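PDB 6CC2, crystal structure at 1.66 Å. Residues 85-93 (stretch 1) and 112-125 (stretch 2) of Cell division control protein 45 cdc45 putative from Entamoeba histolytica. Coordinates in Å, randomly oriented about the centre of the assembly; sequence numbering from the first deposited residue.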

ATOM      1  N   CYS A  85       9.772  -8.104  -1.551  1.00 19.78           N
ATOM      2  CA  CYS A  85      10.944  -7.517  -2.173  1.00 21.78           C
ATOM      3  C   CYS A  85      11.893  -8.648  -2.557  1.00 21.41           C
ATOM      4  O   CYS A  85      11.685  -9.805  -2.178  1.00 21.95           O
ATOM      5  CB  CYS A  85      11.642  -6.526  -1.241  1.00 22.43           C
ATOM      6  SG  CYS A  85      12.253  -7.243   0.311  1.00 22.22           S
ATOM      7  N   ALA A  86      12.904  -8.292  -3.348  1.00 20.45           N
ATOM      8  CA  ALA A  86      14.051  -9.110  -3.709  1.00 22.00           C
ATOM      9  C   ALA A  86      13.806 -10.065  -4.866  1.00 21.09           C
ATOM     10  O   ALA A  86      14.761 -10.490  -5.522  1.00 20.23           O
ATOM     11  CB  ALA A  86      14.540  -9.932  -2.512  1.00 24.46           C
ATOM     12  N   GLY A  87      12.551 -10.417  -5.144  1.00 20.64           N
ATOM     13  CA  GLY A  87      12.296 -11.399  -6.191  1.00 22.73           C
ATOM     14  C   GLY A  87      12.723 -10.949  -7.577  1.00 23.12           C
ATOM     15  O   GLY A  87      13.090 -11.774  -8.412  1.00 21.43           O
ATOM     16  N   SER A  88      12.654  -9.647  -7.858  1.00 23.37           N
ATOM     17  CA  SER A  88      12.920  -9.143  -9.197  1.00 27.71           C
ATOM     18  C   SER A  88      14.288  -8.479  -9.335  1.00 26.68           C
ATOM     19  O   SER A  88      14.582  -7.909 -10.393  1.00 27.13           O
ATOM     20  CB  SER A  88      11.812  -8.179  -9.622  1.00 31.54           C
ATOM     21  OG  SER A  88      10.585  -8.909  -9.725  1.00 32.00           O
ATOM     22  N   ILE A  89      15.152  -8.581  -8.331  1.00 23.41           N
ATOM     23  CA  ILE A  89      16.516  -8.095  -8.453  1.00 24.21           C
ATOM     24  C   ILE A  89      17.476  -9.283  -8.421  1.00 26.14           C
ATOM     25  O   ILE A  89      17.116 -10.390  -8.028  1.00 25.85           O
ATOM     26  CB  ILE A  89      16.866  -7.077  -7.372  1.00 27.71           C
ATOM     27  CG1 ILE A  89      16.840  -7.729  -5.994  1.00 32.16           C
ATOM     28  CG2 ILE A  89      15.908  -5.900  -7.421  1.00 30.99           C
ATOM     29  CD1 ILE A  89      17.506  -6.882  -4.915  1.00 40.87           C
ATOM     30  N   ASP A  90      18.720  -9.029  -8.816  1.00 26.73           N
ATOM     31  CA  ASP A  90      19.766 -10.055  -8.831  1.00 26.94           C
ATOM     32  C   ASP A  90      20.274 -10.215  -7.401  1.00 26.54           C
ATOM     33  O   ASP A  90      21.215  -9.549  -6.977  1.00 29.22           O
ATOM     34  CB  ASP A  90      20.873  -9.660  -9.800  1.00 29.25           C
ATOM     35  CG  ASP A  90      21.891 -10.767 -10.012  1.00 34.69           C
ATOM     36  OD1 ASP A  90      21.883 -11.744  -9.238  1.00 34.79           O
ATOM     37  OD2 ASP A  90      22.699 -10.652 -10.964  1.00 37.28           O
ATOM     38  N   VAL A  91      19.630 -11.122  -6.654  1.00 26.38           N
ATOM     39  CA  VAL A  91      19.899 -11.275  -5.228  1.00 28.39           C
ATOM     40  C   VAL A  91      21.337 -11.707  -4.979  1.00 30.72           C
ATOM     41  O   VAL A  91      21.997 -11.209  -4.057  1.00 30.37           O
ATOM     42  CB  VAL A  91      18.912 -12.283  -4.610  1.00 29.29           C
ATOM     43  CG1 VAL A  91      19.380 -12.704  -3.219  1.00 34.82           C
ATOM     44  CG2 VAL A  91      17.534 -11.699  -4.545  1.00 25.30           C
ATOM     45  N   SER A  92      21.838 -12.659  -5.769  1.00 30.11           N
ATOM     46  CA  SER A  92      23.213 -13.113  -5.593  1.00 30.90           C
ATOM     47  C   SER A  92      24.198 -11.965  -5.767  1.00 31.69           C
ATOM     48  O   SER A  92      25.191 -11.869  -5.036  1.00 36.55           O
ATOM     49  CB  SER A  92      23.525 -14.239  -6.587  1.00 40.79           C
ATOM     50  OG  SER A  92      24.856 -14.679  -6.448  1.00 54.05           O
ATOM     51  N   GLU A  93      23.946 -11.089  -6.737  1.00 31.58           N
ATOM     52  CA  GLU A  93      24.818  -9.936  -6.942  1.00 37.71           C
ATOM     53  C   GLU A  93      24.753  -8.983  -5.759  1.00 37.68           C
ATOM     54  O   GLU A  93      25.780  -8.435  -5.338  1.00 37.28           O
ATOM     55  CB  GLU A  93      24.430  -9.224  -8.233  1.00 41.92           C
ATOM     56  CG  GLU A  93      25.218  -7.959  -8.528  1.00 54.68           C
ATOM     57  CD  GLU A  93      24.899  -7.395  -9.901  1.00 72.75           C
ATOM     58  OE1 GLU A  93      25.803  -7.369 -10.762  1.00 81.75           O
ATOM     59  OE2 GLU A  93      23.738  -6.990 -10.124  1.00 78.30           O
ATOM     60  N   PHE A 112      10.047 -12.641 -12.099  1.00 26.43           N
ATOM     61  CA  PHE A 112      11.211 -12.899 -11.264  1.00 24.17           C
ATOM     62  C   PHE A 112      12.497 -12.640 -12.046  1.00 25.47           C
ATOM     63  O   PHE A 112      12.561 -12.826 -13.268  1.00 25.36           O
ATOM     64  CB  PHE A 112      11.193 -14.337 -10.778  1.00 23.11           C
ATOM     65  CG  PHE A 112      10.082 -14.659  -9.823  1.00 24.00           C
ATOM     66  CD1 PHE A 112       9.835 -13.856  -8.718  1.00 26.04           C
ATOM     67  CD2 PHE A 112       9.309 -15.789 -10.012  1.00 26.95           C
ATOM     68  CE1 PHE A 112       8.819 -14.171  -7.827  1.00 26.89           C
ATOM     69  CE2 PHE A 112       8.294 -16.108  -9.124  1.00 26.18           C
ATOM     70  CZ  PHE A 112       8.048 -15.305  -8.043  1.00 25.24           C
ATOM     71  N   ASN A 113      13.532 -12.206 -11.334  1.00 24.68           N
ATOM     72  CA  ASN A 113      14.855 -12.098 -11.944  1.00 24.51           C
ATOM     73  C   ASN A 113      15.333 -13.467 -12.424  1.00 25.11           C
ATOM     74  O   ASN A 113      15.258 -14.454 -11.695  1.00 26.40           O
ATOM     75  CB  ASN A 113      15.848 -11.507 -10.941  1.00 24.71           C
ATOM     76  CG  ASN A 113      17.275 -11.494 -11.471  1.00 29.03           C
ATOM     77  OD1 ASN A 113      17.994 -12.477 -11.364  1.00 32.13           O
ATOM     78  ND2 ASN A 113      17.686 -10.370 -12.047  1.00 31.92           N
ATOM     79  N   LYS A 114      15.841 -13.517 -13.657  1.00 26.17           N
ATOM     80  CA  LYS A 114      16.185 -14.800 -14.266  1.00 26.77           C
ATOM     81  C   LYS A 114      17.287 -15.511 -13.497  1.00 29.89           C
ATOM     82  O   LYS A 114      17.291 -16.747 -13.402  1.00 32.63           O
ATOM     83  CB  LYS A 114      16.570 -14.602 -15.726  1.00 36.33           C
ATOM     84  CG  LYS A 114      15.367 -14.380 -16.643  1.00 57.88           C
ATOM     85  CD  LYS A 114      15.784 -13.906 -18.034  1.00 76.48           C
ATOM     86  CE  LYS A 114      16.628 -14.940 -18.761  1.00 85.43           C
ATOM     87  NZ  LYS A 114      17.066 -14.448 -20.097  1.00 88.70           N
ATOM     88  N   LEU A 115      18.251 -14.762 -12.959  1.00 32.25           N
ATOM     89  CA  LEU A 115      19.322 -15.413 -12.208  1.00 33.97           C
ATOM     90  C   LEU A 115      18.824 -15.901 -10.854  1.00 29.33           C
ATOM     91  O   LEU A 115      19.338 -16.898 -10.327  1.00 32.01           O
ATOM     92  CB  LEU A 115      20.509 -14.468 -12.049  1.00 39.28           C
ATOM     93  CG  LEU A 115      21.197 -14.072 -13.351  1.00 48.05           C
ATOM     94  CD1 LEU A 115      22.309 -13.061 -13.075  1.00 55.14           C
ATOM     95  CD2 LEU A 115      21.751 -15.272 -14.087  1.00 48.62           C
ATOM     96  N   ASN A 116      17.807 -15.237 -10.293  1.00 25.13           N
ATOM     97  CA  ASN A 116      17.108 -15.779  -9.129  1.00 25.71           C
ATOM     98  C   ASN A 116      16.446 -17.111  -9.467  1.00 29.47           C
ATOM     99  O   ASN A 116      16.463 -18.048  -8.661  1.00 32.75           O
ATOM    100  CB  ASN A 116      16.050 -14.798  -8.632  1.00 27.05           C
ATOM    101  CG  ASN A 116      16.640 -13.589  -7.880  1.00 28.15           C
ATOM    102  OD1 ASN A 116      17.856 -13.420  -7.769  1.00 27.61           O
ATOM    103  ND2 ASN A 116      15.761 -12.751  -7.370  1.00 25.49           N
ATOM    104  N   VAL A 117      15.851 -17.209 -10.660  1.00 27.74           N
ATOM    105  CA  VAL A 117      15.133 -18.417 -11.038  1.00 28.76           C
ATOM    106  C   VAL A 117      16.094 -19.584 -11.211  1.00 29.33           C
ATOM    107  O   VAL A 117      15.785 -20.716 -10.828  1.00 33.39           O
ATOM    108  CB  VAL A 117      14.314 -18.177 -12.321  1.00 34.34           C
ATOM    109  CG1 VAL A 117      13.660 -19.463 -12.785  1.00 35.41           C
ATOM    110  CG2 VAL A 117      13.264 -17.105 -12.098  1.00 35.09           C
ATOM    111  N   THR A 118      17.257 -19.341 -11.817  1.00 30.08           N
ATOM    112  CA  THR A 118      18.177 -20.434 -12.105  1.00 34.44           C
ATOM    113  C   THR A 118      19.075 -20.794 -10.924  1.00 35.64           C
ATOM    114  O   THR A 118      19.731 -21.837 -10.970  1.00 37.46           O
ATOM    115  CB  THR A 118      19.048 -20.091 -13.319  1.00 39.20           C
ATOM    116  OG1 THR A 118      19.798 -18.905 -13.056  1.00 39.81           O
ATOM    117  CG2 THR A 118      18.184 -19.879 -14.550  1.00 40.65           C
ATOM    118  N   ASN A 119      19.105 -19.981  -9.876  1.00 32.07           N
ATOM    119  CA  ASN A 119      19.949 -20.239  -8.718  1.00 31.74           C
ATOM    120  C   ASN A 119      19.275 -21.268  -7.819  1.00 33.31           C
ATOM    121  O   ASN A 119      18.196 -21.012  -7.268  1.00 32.84           O
ATOM    122  CB  ASN A 119      20.197 -18.939  -7.962  1.00 30.49           C
ATOM    123  CG  ASN A 119      21.263 -19.077  -6.887  1.00 32.93           C
ATOM    124  OD1 ASN A 119      21.303 -20.070  -6.155  1.00 35.67           O
ATOM    125  ND2 ASN A 119      22.144 -18.089  -6.807  1.00 34.56           N
ATOM    126  N   THR A 120      19.922 -22.420  -7.643  1.00 35.47           N
ATOM    127  CA  THR A 120      19.341 -23.462  -6.806  1.00 33.41           C
ATOM    128  C   THR A 120      19.319 -23.098  -5.327  1.00 33.85           C
ATOM    129  O   THR A 120      18.664 -23.807  -4.550  1.00 36.97           O
ATOM    130  CB  THR A 120      20.108 -24.784  -6.994  1.00 38.11           C
ATOM    131  OG1 THR A 120      21.513 -24.544  -6.862  1.00 38.97           O
ATOM    132  CG2 THR A 120      19.829 -25.372  -8.360  1.00 47.80           C
ATOM    133  N   ASN A 121      20.001 -22.032  -4.924  1.00 32.11           N
ATOM    134  CA  ASN A 121      20.095 -21.630  -3.525  1.00 37.53           C
ATOM    135  C   ASN A 121      19.160 -20.480  -3.176  1.00 34.24           C
ATOM    136  O   ASN A 121      19.222 -19.960  -2.064  1.00 36.09           O
ATOM    137  CB  ASN A 121      21.536 -21.237  -3.196  1.00 59.99           C
ATOM    138  CG  ASN A 121      21.909 -21.556  -1.764  1.00 87.38           C
ATOM    139  OD1 ASN A 121      21.574 -20.813  -0.838  1.00 87.50           O
ATOM    140  ND2 ASN A 121      22.613 -22.667  -1.571  1.00106.01           N
ATOM    141  N   ILE A 122      18.303 -20.069  -4.100  1.00 29.49           N
ATOM    142  CA  ILE A 122      17.327 -19.016  -3.872  1.00 26.32           C
ATOM    143  C   ILE A 122      15.951 -19.634  -4.083  1.00 29.80           C
ATOM    144  O   ILE A 122      15.654 -20.140  -5.171  1.00 39.00           O
ATOM    145  CB  ILE A 122      17.553 -17.813  -4.798  1.00 27.42           C
ATOM    146  CG1 ILE A 122      18.917 -17.189  -4.516  1.00 33.01           C
ATOM    147  CG2 ILE A 122      16.439 -16.761  -4.601  1.00 28.78           C
ATOM    148  CD1 ILE A 122      19.342 -16.133  -5.509  1.00 38.21           C
ATOM    149  N   GLY A 123      15.135 -19.629  -3.034  1.00 27.07           N
ATOM    150  CA  GLY A 123      13.822 -20.238  -3.099  1.00 25.04           C
ATOM    151  C   GLY A 123      12.716 -19.223  -3.336  1.00 25.70           C
ATOM    152  O   GLY A 123      12.273 -18.556  -2.393  1.00 25.32           O
ATOM    153  N   LEU A 124      12.285 -19.090  -4.589  1.00 28.55           N
ATOM    154  CA  LEU A 124      11.177 -18.213  -4.950  1.00 24.27           C
ATOM    155  C   LEU A 124       9.860 -18.948  -4.723  1.00 25.63           C
ATOM    156  O   LEU A 124       9.508 -19.854  -5.480  1.00 26.92           O
ATOM    157  CB  LEU A 124      11.307 -17.777  -6.409  1.00 24.34           C
ATOM    158  CG  LEU A 124      12.517 -16.970  -6.811  1.00 28.62           C
ATOM    159  CD1 LEU A 124      12.740 -17.042  -8.313  1.00 26.22           C
ATOM    160  CD2 LEU A 124      12.340 -15.514  -6.368  1.00 35.13           C
ATOM    161  N   ILE A 125       9.133 -18.566  -3.699  1.00 21.49           N
ATOM    162  CA  ILE A 125       7.941 -19.301  -3.285  1.00 23.73           C
ATOM    163  C   ILE A 125       6.729 -18.801  -4.055  1.00 25.29           C
ATOM    164  O   ILE A 125       6.450 -17.592  -4.100  1.00 26.05           O
ATOM    165  CB  ILE A 125       7.713 -19.193  -1.769  1.00 23.19           C
ATOM    166  CG1 ILE A 125       8.898 -19.785  -1.025  1.00 24.12           C
ATOM    167  CG2 ILE A 125       6.427 -19.905  -1.370  1.00 23.57           C
ATOM    168  CD1 ILE A 125       8.835 -19.567   0.478  1.00 26.51           C
TER
HETATM  169  O   HOH W   1      20.530 -13.863  -8.206  1.00 30.94           O
HETATM  170  O   HOH W   2      24.691 -17.805  -5.412  1.00 48.65           O

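One side chain, Asn 116, takes part in four of the five direct hydrogen bonds between the stretches. Its amide lies against the backbone of stretch 1 and bonds to four residues there: Ala 86, Gly 87 and Ile 89 of the turn, and Val 91 at the start of the helix. Asn 116 ND2 donates to Ala 86 O at 3.1 Å, to Gly 87 O at 3.0 Å and to Ile 89 O at 2.8 Å. All three bonds are weak, because their angles at the hydrogen are far from linear. The return bond is better aimed: Val 91 N donates to Asn 116 OD1 at 3.1 Å, with an angle of 163°. An amide suits this site because it carries a donor and an acceptor side by side. Asn 116 is buried, and its CA-to-CB bond points toward stretch 1.

Residues Ala 86 to Ile 89 form a type I beta turn, and a helix begins at Val 91. The CA atoms of the two stretches come closest at Ser 88 CA and Asn 113 CA, 4.5 Å apart. Here the backbones bond directly. Asn 113 N donates to Gly 87 O at 3.0 Å, and the angle of 170° is nearly straight. Gly 87 O also lies 3.6 Å from Phe 112 CA, in a CA-H...O contact. The Phe 112 ring leaves little room beside Gly 87: an ideal CB would lie 3.4 Å from Phe 112 CD1, a tight distance.

Each stretch starts a helix beside the contact, and each start is capped. Asn 113 OD1 accepts from Asn 116 N at 3.0 Å and, weakly, from Leu 115 N at 2.8 Å. Asp 90 OD1 accepts weakly from Glu 93 N at 3.3 Å. These caps satisfy amides that lack partners in the first turn of a helix. Asn 113 also packs its CB against Ile 89 O, at 3.4 Å.

Water 1 ties the Asp 90 cap to Asn 116. It donates to Asp 90 OD1 and to Asn 116 OD1, both at 2.7 Å, and accepts from Ser 92 N at 3.0 Å. Water 2 makes a second bridge, 3.3 Å from Ser 92 OG and 2.9 Å from Asn 119 ND2, from which it accepts.

Apolar packing completes the contact. Val 91 CB meets Ile 122 CD1 at 4.0 Å, and both side chains leave their backbones toward the other stretch. Leu 124 CD2 reaches Gly 87 CA at 4.1 Å. Separately, Leu 115 CD1 lies 3.2 Å from the carboxylate oxygen Asp 90 OD2, a plain contact between a methyl and an oxygen. The contact buries 443 Å² of surface, both sides summed.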